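Local coordinates for protein prolyl-ACP dehydrogenase (Oscillatoria sp., PDB 4IRN) that probably oxidises a prolyl group carried on an acyl carrier protein, using FAD, in the biosynthesis of the cyanotoxin anatoxin-a, at residues R48-Q53 against S81-H86; D75-C80 against I121-A126; P134-T137 against Q143-K146; L148-L151 against G155-A158; N196-D201 against S233-K238. All coordinates share one frame; numbering follows the deposited sequence.

Interaction 1. Residues R48-Q53 against S81-H86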
# COMPACT_ATOMS: atom_id res chain seq x y z
N ARG A 48 15.73 -31.95 4.91
CA ARG A 48 15.86 -30.51 4.66
C ARG A 48 17.14 -29.99 5.32
O ARG A 48 17.87 -29.20 4.71
CB ARG A 48 14.62 -29.75 5.16
CG ARG A 48 14.59 -28.28 4.76
CD ARG A 48 13.47 -27.53 5.45
NE ARG A 48 13.67 -26.08 5.40
CZ ARG A 48 14.21 -25.36 6.37
NH1 ARG A 48 14.63 -25.95 7.49
NH2 ARG A 48 14.36 -24.05 6.24
N LYS A 49 17.43 -30.47 6.55
CA LYS A 49 18.63 -30.13 7.32
C LYS A 49 19.87 -30.62 6.58
O LYS A 49 20.88 -29.92 6.55
CB LYS A 49 18.55 -30.74 8.74
CG LYS A 49 19.46 -30.07 9.76
CD LYS A 49 19.52 -30.87 11.06
CE LYS A 49 20.51 -30.30 12.05
NZ LYS A 49 21.93 -30.52 11.64
N LYS A 50 19.79 -31.81 5.94
CA LYS A 50 20.86 -32.40 5.14
C LYS A 50 21.10 -31.57 3.87
O LYS A 50 22.26 -31.39 3.46
CB LYS A 50 20.52 -33.86 4.79
CG LYS A 50 21.64 -34.66 4.13
CD LYS A 50 21.12 -35.95 3.53
CE LYS A 50 22.12 -36.62 2.64
NZ LYS A 50 21.50 -37.71 1.85
N VAL A 51 20.00 -31.04 3.26
CA VAL A 51 20.03 -30.18 2.06
C VAL A 51 20.73 -28.85 2.40
O VAL A 51 21.62 -28.44 1.65
CB VAL A 51 18.63 -29.98 1.42
CG1 VAL A 51 18.67 -28.96 0.28
CG2 VAL A 51 18.05 -31.30 0.91
N ILE A 52 20.36 -28.21 3.54
CA ILE A 52 20.96 -26.95 4.01
C ILE A 52 22.47 -27.12 4.23
O ILE A 52 23.24 -26.33 3.69
CB ILE A 52 20.23 -26.37 5.28
CG1 ILE A 52 18.78 -25.96 4.94
CG2 ILE A 52 21.00 -25.18 5.92
CD1 ILE A 52 17.84 -25.84 6.13
N GLN A 53 22.88 -28.18 4.98
CA GLN A 53 24.28 -28.51 5.28
C GLN A 53 25.10 -28.72 4.00
O GLN A 53 26.20 -28.17 3.89
CB GLN A 53 24.39 -29.73 6.20
CG GLN A 53 23.87 -29.54 7.64
CD GLN A 53 24.48 -28.40 8.42
OE1 GLN A 53 25.71 -28.21 8.47
NE2 GLN A 53 23.63 -27.63 9.10
N SER A 81 23.14 -32.37 -8.92
CA SER A 81 22.64 -33.55 -9.65
C SER A 81 23.13 -34.84 -8.99
O SER A 81 22.37 -35.81 -8.94
CB SER A 81 23.06 -33.51 -11.11
OG SER A 81 22.46 -34.58 -11.82
N GLU A 82 24.38 -34.85 -8.46
CA GLU A 82 24.99 -35.97 -7.73
C GLU A 82 24.21 -36.19 -6.43
O GLU A 82 23.99 -37.34 -6.04
CB GLU A 82 26.46 -35.68 -7.39
CG GLU A 82 27.44 -35.83 -8.55
CD GLU A 82 28.76 -35.09 -8.38
OE1 GLU A 82 29.29 -35.05 -7.25
OE2 GLU A 82 29.27 -34.57 -9.40
N PHE A 83 23.76 -35.09 -5.77
CA PHE A 83 22.98 -35.12 -4.53
C PHE A 83 21.58 -35.66 -4.80
O PHE A 83 21.03 -36.37 -3.96
CB PHE A 83 22.94 -33.74 -3.86
CG PHE A 83 22.41 -33.74 -2.44
CD1 PHE A 83 21.07 -33.49 -2.17
CD2 PHE A 83 23.27 -33.98 -1.36
CE1 PHE A 83 20.59 -33.49 -0.86
CE2 PHE A 83 22.78 -33.98 -0.05
CZ PHE A 83 21.45 -33.74 0.19
N GLY A 84 21.05 -35.35 -5.99
CA GLY A 84 19.76 -35.83 -6.46
C GLY A 84 18.70 -34.77 -6.71
O GLY A 84 17.57 -35.14 -7.03
N VAL A 85 19.05 -33.47 -6.60
CA VAL A 85 18.13 -32.33 -6.76
C VAL A 85 17.21 -32.49 -7.98
O VAL A 85 15.98 -32.52 -7.84
CB VAL A 85 18.82 -30.94 -6.73
CG1 VAL A 85 17.79 -29.82 -6.75
CG2 VAL A 85 19.73 -30.79 -5.51
N HIS A 86 17.81 -32.62 -9.17
CA HIS A 86 17.11 -32.76 -10.45
C HIS A 86 16.13 -33.93 -10.49
O HIS A 86 15.05 -33.80 -11.06
CB HIS A 86 18.11 -32.87 -11.60
CG HIS A 86 19.11 -31.75 -11.64
ND1 HIS A 86 20.04 -31.57 -10.63
CD2 HIS A 86 19.30 -30.79 -12.57
CE1 HIS A 86 20.76 -30.52 -10.97
NE2 HIS A 86 20.34 -30.01 -12.13
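The apolar part of this contact is carried by the ring of Phe-83, which meets two side chains of helix 42-58 that are consecutive in sequence, Lys-50 and Val-51. The methyl CG2 of Val-51 lies 3.8 Å from CE1 of Phe-83, on one flank of the ring's tip. The aliphatic stem of Lys-50 takes the other flank, with its CE 3.8 Å from CE2 of Phe-83 and its CD only slightly farther from CZ. Both approaches are slanted to the ring plane. Phe-83 has CG anti to the backbone N (chi1 -167°), which carries the ring away from its own helix and across the gap. Since the two chains come no closer than 8.7 Å between CA of Val-51 and CA of Phe-83, this single ring does the bridging.

The arrangement joins two helices of the N-terminal alpha-helical domain of the acyl-CoA dehydrogenase fold. Phe-83 also stacks on Phe-54, and Val-51 packs on Leu-111 of helix 101-114.

The polar interactions close the end of helix 74-83, which finishes in a Schellman motif with Gly-84 as its C-prime residue, at a positive phi of 117°. Val-85 N turns back to the carbonyl O of Cys-80, in the preceding turn. Gly-84 N also pairs with Ser-81 O, completing the reversal just beyond Phe-83.

Interaction 2. Residues D75-C80 against I121-A126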
# COMPACT_ATOMS: atom_id res chain seq x y z
N ASP A 75 30.08 -26.40 -11.79
CA ASP A 75 30.54 -27.27 -10.71
C ASP A 75 29.43 -27.53 -9.69
O ASP A 75 29.22 -28.68 -9.29
CB ASP A 75 31.79 -26.68 -10.03
CG ASP A 75 33.13 -27.12 -10.61
OD1 ASP A 75 33.17 -27.48 -11.82
OD2 ASP A 75 34.13 -27.08 -9.87
N ALA A 76 28.71 -26.47 -9.30
CA ALA A 76 27.60 -26.53 -8.35
C ALA A 76 26.38 -27.24 -8.93
O ALA A 76 25.67 -27.91 -8.18
CB ALA A 76 27.23 -25.13 -7.87
N TRP A 77 26.14 -27.11 -10.26
CA TRP A 77 25.05 -27.80 -10.96
C TRP A 77 25.28 -29.30 -10.89
O TRP A 77 24.36 -30.05 -10.53
CB TRP A 77 24.95 -27.34 -12.44
CG TRP A 77 23.85 -28.00 -13.24
CD1 TRP A 77 23.82 -29.29 -13.69
CD2 TRP A 77 22.62 -27.39 -13.70
NE1 TRP A 77 22.65 -29.53 -14.37
CE2 TRP A 77 21.90 -28.39 -14.40
CE3 TRP A 77 22.08 -26.10 -13.60
CZ2 TRP A 77 20.64 -28.14 -14.97
CZ3 TRP A 77 20.84 -25.85 -14.19
CH2 TRP A 77 20.14 -26.86 -14.86
N GLN A 78 26.52 -29.74 -11.23
CA GLN A 78 27.00 -31.13 -11.21
C GLN A 78 26.86 -31.75 -9.82
O GLN A 78 26.37 -32.87 -9.71
CB GLN A 78 28.46 -31.21 -11.68
CG GLN A 78 28.69 -31.03 -13.18
CD GLN A 78 30.14 -30.71 -13.56
OE1 GLN A 78 31.06 -30.72 -12.73
NE2 GLN A 78 30.35 -30.23 -14.78
N LYS A 79 27.26 -31.02 -8.77
CA LYS A 79 27.18 -31.45 -7.37
C LYS A 79 25.74 -31.64 -6.90
O LYS A 79 25.46 -32.59 -6.17
CB LYS A 79 27.95 -30.50 -6.43
CG LYS A 79 29.45 -30.70 -6.48
CD LYS A 79 30.14 -29.88 -5.42
CE LYS A 79 31.64 -30.01 -5.46
NZ LYS A 79 32.09 -31.28 -4.84
N CYS A 80 24.84 -30.75 -7.34
CA CYS A 80 23.41 -30.80 -7.03
C CYS A 80 22.75 -32.03 -7.67
O CYS A 80 21.93 -32.68 -7.02
CB CYS A 80 22.71 -29.52 -7.46
SG CYS A 80 22.95 -28.14 -6.31
N ILE A 121 19.77 -21.62 -8.72
CA ILE A 121 18.48 -22.10 -8.24
C ILE A 121 17.40 -21.94 -9.34
O ILE A 121 16.66 -22.89 -9.62
CB ILE A 121 18.09 -21.41 -6.90
CG1 ILE A 121 19.05 -21.82 -5.75
CG2 ILE A 121 16.64 -21.71 -6.54
CD1 ILE A 121 19.09 -20.85 -4.53
N PHE A 122 17.35 -20.75 -10.00
CA PHE A 122 16.40 -20.47 -11.08
C PHE A 122 16.66 -21.38 -12.29
O PHE A 122 15.71 -21.94 -12.83
CB PHE A 122 16.41 -18.97 -11.45
CG PHE A 122 15.74 -18.61 -12.76
CD1 PHE A 122 14.39 -18.88 -12.98
CD2 PHE A 122 16.46 -17.98 -13.78
CE1 PHE A 122 13.79 -18.56 -14.20
CE2 PHE A 122 15.85 -17.64 -14.98
CZ PHE A 122 14.52 -17.93 -15.19
N ALA A 123 17.94 -21.54 -12.68
CA ALA A 123 18.38 -22.37 -13.82
C ALA A 123 17.99 -23.85 -13.64
O ALA A 123 17.54 -24.48 -14.59
CB ALA A 123 19.89 -22.25 -14.00
N MET A 124 18.12 -24.37 -12.40
CA MET A 124 17.77 -25.74 -12.05
C MET A 124 16.25 -25.97 -12.04
O MET A 124 15.78 -27.00 -12.52
CB MET A 124 18.39 -26.13 -10.70
CG MET A 124 19.85 -26.53 -10.78
SD MET A 124 20.62 -27.05 -9.23
CE MET A 124 20.14 -25.71 -8.11
N ASN A 125 15.48 -25.00 -11.47
CA ASN A 125 14.02 -25.06 -11.38
C ASN A 125 13.36 -24.99 -12.75
O ASN A 125 12.35 -25.65 -12.97
CB ASN A 125 13.49 -24.02 -10.42
CG ASN A 125 13.52 -24.52 -8.98
OD1 ASN A 125 12.59 -25.17 -8.50
ND2 ASN A 125 14.63 -24.29 -8.30
N ALA A 126 13.99 -24.25 -13.69
CA ALA A 126 13.58 -24.13 -15.08
C ALA A 126 13.69 -25.48 -15.76
O ALA A 126 12.81 -25.85 -16.51
CB ALA A 126 14.45 -23.11 -15.78
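Trp-77 and Met-124 form the centre of this buried contact. CG of Met-124 sits over one face of the six-membered ring of Trp-77, 3.9 Å from its centroid and 24° off the ring normal, which is the geometry of a CH-pi contact displaced toward the rim. Farther along the same side chain, SD stands above that face at 5.1 Å from the centroid, a more distant Met-aromatic contact. The ring's edge is used as well: CZ3 of Trp-77 is 3.7 Å from CB of Ala-123, which lies in the ring plane, and CH2 approaches Ala-123 O at 3.5 Å. Beyond the indole, Met-124 SD rests on Cys-80 CB at 3.7 Å, one helical turn past Trp-77.

Torsions explain the reach. Trp-77 has CG anti to the backbone N (chi1 180°), bringing the far end of the indole onto the other helix. In Met-124 it is SD that makes the approach to Cys-80; the bend at its last torsion leaves CE no nearer to Cys-80 SG than SD is. The two segment axes stay 11.2 Å apart and cross at -49°, a spacing bridged by the indole together with Met-124.

In the next shell, His-86 and His-127 also meet the Trp-77 ring, the latter edge-to-face. Ala-123 O, beside the indole edge, accepts a hydrogen bond from Asn-196 ND2. The contact is thus helix-helix packing of the N-terminal alpha-helical domain of an acyl-CoA dehydrogenase fold, beside the flavin pocket, which Phe-122 of the same helix helps to line.

Interaction 3. Residues P134-T137 against Q143-K146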
# COMPACT_ATOMS: atom_id res chain seq x y z
N PRO A 134 6.83 -31.78 -17.94
CA PRO A 134 5.96 -32.05 -19.11
C PRO A 134 6.35 -33.33 -19.87
O PRO A 134 5.47 -34.01 -20.39
CB PRO A 134 6.13 -30.80 -19.98
CG PRO A 134 7.41 -30.21 -19.56
CD PRO A 134 7.53 -30.49 -18.10
N LEU A 135 7.67 -33.66 -19.91
CA LEU A 135 8.21 -34.88 -20.54
C LEU A 135 7.71 -36.14 -19.78
O LEU A 135 7.33 -37.12 -20.41
CB LEU A 135 9.76 -34.83 -20.59
CG LEU A 135 10.55 -36.07 -21.05
CD1 LEU A 135 10.16 -36.52 -22.45
CD2 LEU A 135 12.03 -35.79 -21.02
N LEU A 136 7.69 -36.08 -18.43
CA LEU A 136 7.23 -37.18 -17.58
C LEU A 136 5.72 -37.44 -17.78
O LEU A 136 5.30 -38.60 -17.83
CB LEU A 136 7.57 -36.88 -16.10
CG LEU A 136 7.04 -37.85 -15.02
CD1 LEU A 136 7.66 -39.23 -15.16
CD2 LEU A 136 7.28 -37.31 -13.64
N THR A 137 4.93 -36.36 -17.91
CA THR A 137 3.48 -36.38 -18.07
C THR A 137 3.00 -36.71 -19.48
O THR A 137 2.15 -37.58 -19.64
CB THR A 137 2.87 -35.09 -17.51
OG1 THR A 137 3.33 -34.93 -16.16
CG2 THR A 137 1.34 -35.08 -17.54
N GLN A 143 10.24 -42.10 -25.22
CA GLN A 143 10.68 -40.70 -25.07
C GLN A 143 11.20 -40.47 -23.66
O GLN A 143 12.23 -39.80 -23.48
CB GLN A 143 9.53 -39.73 -25.37
CG GLN A 143 9.26 -39.54 -26.85
CD GLN A 143 8.04 -38.70 -27.12
OE1 GLN A 143 7.07 -38.69 -26.37
NE2 GLN A 143 8.05 -38.02 -28.25
N LYS A 144 10.49 -41.02 -22.65
CA LYS A 144 10.85 -40.93 -21.24
C LYS A 144 12.12 -41.74 -20.94
O LYS A 144 13.04 -41.22 -20.29
CB LYS A 144 9.69 -41.40 -20.36
CG LYS A 144 8.51 -40.44 -20.32
CD LYS A 144 7.51 -40.83 -19.24
CE LYS A 144 6.53 -41.88 -19.70
NZ LYS A 144 5.66 -42.31 -18.58
N GLU A 145 12.18 -43.00 -21.43
CA GLU A 145 13.32 -43.91 -21.25
C GLU A 145 14.62 -43.38 -21.82
O GLU A 145 15.68 -43.66 -21.26
CB GLU A 145 13.01 -45.28 -21.85
CG GLU A 145 12.21 -46.21 -20.96
CD GLU A 145 11.50 -47.33 -21.70
OE1 GLU A 145 11.82 -47.57 -22.89
OE2 GLU A 145 10.63 -47.98 -21.09
N LYS A 146 14.56 -42.61 -22.91
CA LYS A 146 15.73 -42.02 -23.55
C LYS A 146 16.18 -40.71 -22.89
O LYS A 146 17.36 -40.58 -22.55
CB LYS A 146 15.51 -41.82 -25.06
CG LYS A 146 16.69 -41.19 -25.79
CD LYS A 146 16.33 -40.91 -27.24
CE LYS A 146 17.48 -40.31 -28.00
NZ LYS A 146 17.11 -40.06 -29.42
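Lys-144 lies across the end of helix 118-138, meeting Leu-135 and Leu-136 beside a tight turn between consecutive helices 118-138 and 141-153 of the N-terminal alpha-helical domain. From CB, chi1 of -72° places CG beside the backbone N and directs the chain at the neighbouring helix. CG then comes to 3.5 Å from Leu-135 O, and CD to 3.4 Å from Leu-136 O. A bend at chi3 (-84°) keeps the rest of the chain beside this second carbonyl, with CE 4.0 Å from Leu-136 O. At the tip, NZ forms a salt bridge with Glu-141 and a weak hydrogen bond with Tyr-94 OH. Carbonyls this close to a helix's C-terminal end could also favour the ammonium group electrostatically, although no hydrogen bond joins the two segments.

The preceding residue, Gln-143, is held from outside the contact: NE2 donates to Ala-259 O and Arg-261 O, and OE1 accepts from Thr-140 N. Its backbone carbonyl meets the end of Leu-135. That leucine also packs on Leu-148 and Leu-151 of helix 141-153. The approach is made by one branch, with CD1 of Leu-135 stopping 4.0 Å from Gln-143 O.

Interaction 4. Residues L148-L151 against G155-A158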
# COMPACT_ATOMS: atom_id res chain seq x y z
N LEU A 148 14.71 -38.74 -19.99
CA LEU A 148 14.62 -38.52 -18.55
C LEU A 148 15.83 -38.97 -17.76
O LEU A 148 16.31 -38.18 -16.95
CB LEU A 148 13.33 -39.08 -17.93
CG LEU A 148 12.11 -38.18 -17.93
CD1 LEU A 148 10.95 -38.91 -17.26
CD2 LEU A 148 12.37 -36.86 -17.20
N PRO A 149 16.39 -40.18 -17.99
CA PRO A 149 17.60 -40.57 -17.25
C PRO A 149 18.78 -39.62 -17.50
O PRO A 149 19.57 -39.37 -16.59
CB PRO A 149 17.87 -41.99 -17.74
CG PRO A 149 16.57 -42.48 -18.24
CD PRO A 149 15.96 -41.27 -18.88
N LEU A 150 18.85 -39.05 -18.71
CA LEU A 150 19.91 -38.11 -19.10
C LEU A 150 19.83 -36.78 -18.36
O LEU A 150 20.87 -36.27 -17.93
CB LEU A 150 19.87 -37.85 -20.61
CG LEU A 150 20.43 -38.92 -21.51
CD1 LEU A 150 20.06 -38.65 -22.92
CD2 LEU A 150 21.95 -39.00 -21.39
N LEU A 151 18.63 -36.21 -18.23
CA LEU A 151 18.41 -34.93 -17.55
C LEU A 151 18.62 -35.08 -16.04
O LEU A 151 19.19 -34.22 -15.38
CB LEU A 151 16.99 -34.42 -17.83
CG LEU A 151 16.62 -34.13 -19.29
CD1 LEU A 151 15.17 -33.70 -19.40
CD2 LEU A 151 17.53 -33.07 -19.89
N GLY A 155 23.93 -35.38 -16.82
CA GLY A 155 24.57 -34.09 -16.99
C GLY A 155 24.02 -33.30 -18.16
O GLY A 155 24.62 -32.30 -18.59
N TRP A 156 22.87 -33.74 -18.69
CA TRP A 156 22.15 -33.09 -19.76
C TRP A 156 21.32 -31.97 -19.17
O TRP A 156 20.70 -32.16 -18.11
CB TRP A 156 21.27 -34.09 -20.52
CG TRP A 156 21.93 -34.69 -21.74
CD1 TRP A 156 23.18 -35.22 -21.82
CD2 TRP A 156 21.32 -34.89 -23.02
NE1 TRP A 156 23.41 -35.68 -23.10
CE2 TRP A 156 22.29 -35.49 -23.85
CE3 TRP A 156 20.06 -34.58 -23.56
CZ2 TRP A 156 22.03 -35.81 -25.19
CZ3 TRP A 156 19.80 -34.90 -24.89
CH2 TRP A 156 20.77 -35.51 -25.68
N ILE A 157 21.36 -30.80 -19.81
CA ILE A 157 20.60 -29.63 -19.37
C ILE A 157 19.50 -29.36 -20.38
O ILE A 157 19.67 -29.60 -21.57
CB ILE A 157 21.55 -28.42 -19.13
CG1 ILE A 157 22.44 -28.69 -17.92
CG2 ILE A 157 20.80 -27.12 -18.93
CD1 ILE A 157 23.89 -28.60 -18.18
N ALA A 158 18.34 -28.94 -19.88
CA ALA A 158 17.20 -28.66 -20.75
C ALA A 158 16.74 -27.20 -20.68
O ALA A 158 16.91 -26.53 -19.66
CB ALA A 158 16.06 -29.62 -20.45
O HOH W 1 21.73 -32.13 -15.70
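Leu-150 and Leu-151, near the end of helix 141-153, pack against the chain that follows at a helix-to-strand transition, where the N-terminal helical domain passes into the middle beta domain of the acyl-CoA dehydrogenase fold. Gly-155 starts this exit with a positive phi of 79°, and strand 158-161 begins three residues later.

The close packing has an inner and an outer half. Inward, the CD2 branch of Leu-151 meets Ala-158 CB at 3.8 Å, and the same methyl lies 3.9 Å from Trp-156 CB. Both Leu-151 and Ala-158 are buried, with Cys-131 of helix 118-138 also packing on the alanine. Outward, Leu-150 lies alongside Trp-156, the two side chains pointing the same way. Its CD1 stands almost directly over the centre of the six-membered ring, 3.9 Å from the centroid and only 7° off the normal, a well-centred CH-pi contact. CD2 reaches the pyrrole part of the same indole, near CD1 and NE1, so the forked end of the leucine spans both rings, and CB sits over CG.

The polar side is looser. Gly-155 is exposed, and its N, although close to Leu-150 O, is badly angled for a bond. Trp-156 N does reach Leu-150 O, but the 3.3 Å bond is weak. Elsewhere the backbones are bridged by a water, which donates a weak bond to Leu-151 O and a shorter one, 2.6 Å, to Trp-156 O.

Interaction 5. Residues N196-D201 against S233-K238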
# COMPACT_ATOMS: atom_id res chain seq x y z
N ASN A 196 19.03 -21.27 -19.92
CA ASN A 196 19.96 -22.39 -20.11
C ASN A 196 20.34 -22.69 -21.57
O ASN A 196 21.12 -23.61 -21.82
CB ASN A 196 19.49 -23.67 -19.37
CG ASN A 196 19.25 -23.51 -17.89
OD1 ASN A 196 19.98 -22.79 -17.19
ND2 ASN A 196 18.23 -24.20 -17.37
N GLY A 197 19.80 -21.91 -22.52
CA GLY A 197 20.01 -22.06 -23.95
C GLY A 197 21.44 -22.32 -24.40
O GLY A 197 21.69 -23.25 -25.18
N THR A 198 22.40 -21.51 -23.91
CA THR A 198 23.82 -21.61 -24.26
C THR A 198 24.54 -22.87 -23.70
O THR A 198 25.66 -23.17 -24.12
CB THR A 198 24.56 -20.31 -23.92
OG1 THR A 198 24.07 -19.77 -22.69
CG2 THR A 198 24.44 -19.27 -25.02
N ILE A 199 23.92 -23.58 -22.75
CA ILE A 199 24.48 -24.80 -22.14
C ILE A 199 23.54 -26.02 -22.22
O ILE A 199 23.90 -27.09 -21.76
CB ILE A 199 24.94 -24.54 -20.68
CG1 ILE A 199 23.77 -24.06 -19.82
CG2 ILE A 199 26.09 -23.56 -20.64
CD1 ILE A 199 23.94 -24.15 -18.36
N ALA A 200 22.34 -25.85 -22.81
CA ALA A 200 21.34 -26.92 -22.95
C ALA A 200 21.71 -27.97 -23.98
O ALA A 200 22.30 -27.65 -25.01
CB ALA A 200 19.98 -26.35 -23.29
N ASP A 201 21.32 -29.22 -23.70
CA ASP A 201 21.54 -30.38 -24.55
C ASP A 201 20.23 -30.77 -25.25
O ASP A 201 20.28 -31.35 -26.34
CB ASP A 201 22.12 -31.55 -23.75
CG ASP A 201 23.48 -31.24 -23.16
OD1 ASP A 201 24.46 -31.20 -23.93
OD2 ASP A 201 23.56 -31.01 -21.92
N SER A 233 22.27 -17.05 -29.56
CA SER A 233 22.99 -15.79 -29.38
C SER A 233 23.85 -15.90 -28.11
O SER A 233 23.83 -16.92 -27.43
CB SER A 233 22.00 -14.64 -29.26
OG SER A 233 21.43 -14.55 -27.96
N LYS A 234 24.57 -14.83 -27.78
CA LYS A 234 25.37 -14.75 -26.56
C LYS A 234 24.35 -14.50 -25.42
O LYS A 234 23.29 -13.91 -25.68
CB LYS A 234 26.35 -13.56 -26.69
CG LYS A 234 27.52 -13.56 -25.71
CD LYS A 234 28.34 -12.27 -25.81
CE LYS A 234 29.25 -12.08 -24.62
NZ LYS A 234 30.42 -13.00 -24.66
N PRO A 235 24.59 -14.98 -24.17
CA PRO A 235 23.61 -14.73 -23.09
C PRO A 235 23.43 -13.23 -22.86
O PRO A 235 24.40 -12.47 -22.81
CB PRO A 235 24.22 -15.45 -21.88
CG PRO A 235 25.21 -16.40 -22.44
CD PRO A 235 25.76 -15.73 -23.65
N ILE A 236 22.16 -12.81 -22.76
CA ILE A 236 21.79 -11.41 -22.56
C ILE A 236 22.09 -10.94 -21.13
O ILE A 236 21.80 -11.65 -20.18
CB ILE A 236 20.32 -11.14 -23.01
CG1 ILE A 236 20.03 -11.64 -24.46
CG2 ILE A 236 19.94 -9.67 -22.87
CD1 ILE A 236 20.90 -10.97 -25.66
N SER A 237 22.68 -9.74 -20.99
CA SER A 237 22.99 -9.10 -19.71
C SER A 237 21.72 -8.55 -19.07
O SER A 237 20.93 -7.87 -19.74
CB SER A 237 24.01 -7.98 -19.90
OG SER A 237 25.33 -8.47 -20.06
N LYS A 238 21.52 -8.85 -17.79
CA LYS A 238 20.33 -8.43 -17.03
C LYS A 238 20.65 -7.95 -15.60
O LYS A 238 21.79 -8.12 -15.14
CB LYS A 238 19.26 -9.53 -17.04
CG LYS A 238 19.81 -10.90 -16.78
CD LYS A 238 18.82 -12.00 -17.02
CE LYS A 238 19.54 -13.27 -17.39
NZ LYS A 238 20.58 -13.68 -16.41
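The pyrrolidine ring of Pro-235 and the peptide carbonyl of Ser-233 both meet Thr-198 of the opposite loop. The pyrrolidine turns its CG and CD atoms to the threonine, and the two side chains meet at a slant. CG of Pro-235 is 3.6 Å from OG1 of Thr-198 and 3.9 Å from its CG2. That methyl also approaches the Ser-233 carbonyl, with CG2 of Thr-198 lying 3.4 Å from Ser-233 O. Across the two segments both branches of the threonine make van der Waals contact.

The polar ends have partners apart from this packing. Thr-198 OG1 is hydrogen-bonded to Glu-245 OE1, which helps hold the side chain's rotation. Ser-233 OG donates to Lys-234 O at 3.0 Å from above the carbonyl plane and also pairs with Glu-248 N. Within the first loop, Asn-196 O receives Ile-199 N at 3.0 Å, tightening the turn that presents Thr-198.

Farther along the second loop, Ile-236 packs on Leu-381 of a second subunit. The contact is a small surface junction between two inter-strand loops of the middle beta domain of the acyl-CoA dehydrogenase fold, close in sequence to Thr-195 of the FAD site.

In the fold
Interactions 1 and 2 share helix 74-83 and interleave along the chain; their centres lie 11 Å apart, and His-86 of the first packs on Met-124 of the second. Helix 118-138 continues from interaction 2 into interaction 3, whose centre is about 20 Å from that of interaction 2. Helix 141-153 then joins interaction 3 to interaction 4, with 11 Å between their centres. Interaction 4 leads into the middle beta domain. There Ile-157 O meets Asp-201 N of interaction 5 at 2.7 Å, a probable hydrogen bond, and the 196-201 loop is bonded back to helix 118-138. Interactions 2, 4 and 5 thus connect the helical and beta domains beside the FAD pocket, with interaction 1 farther out.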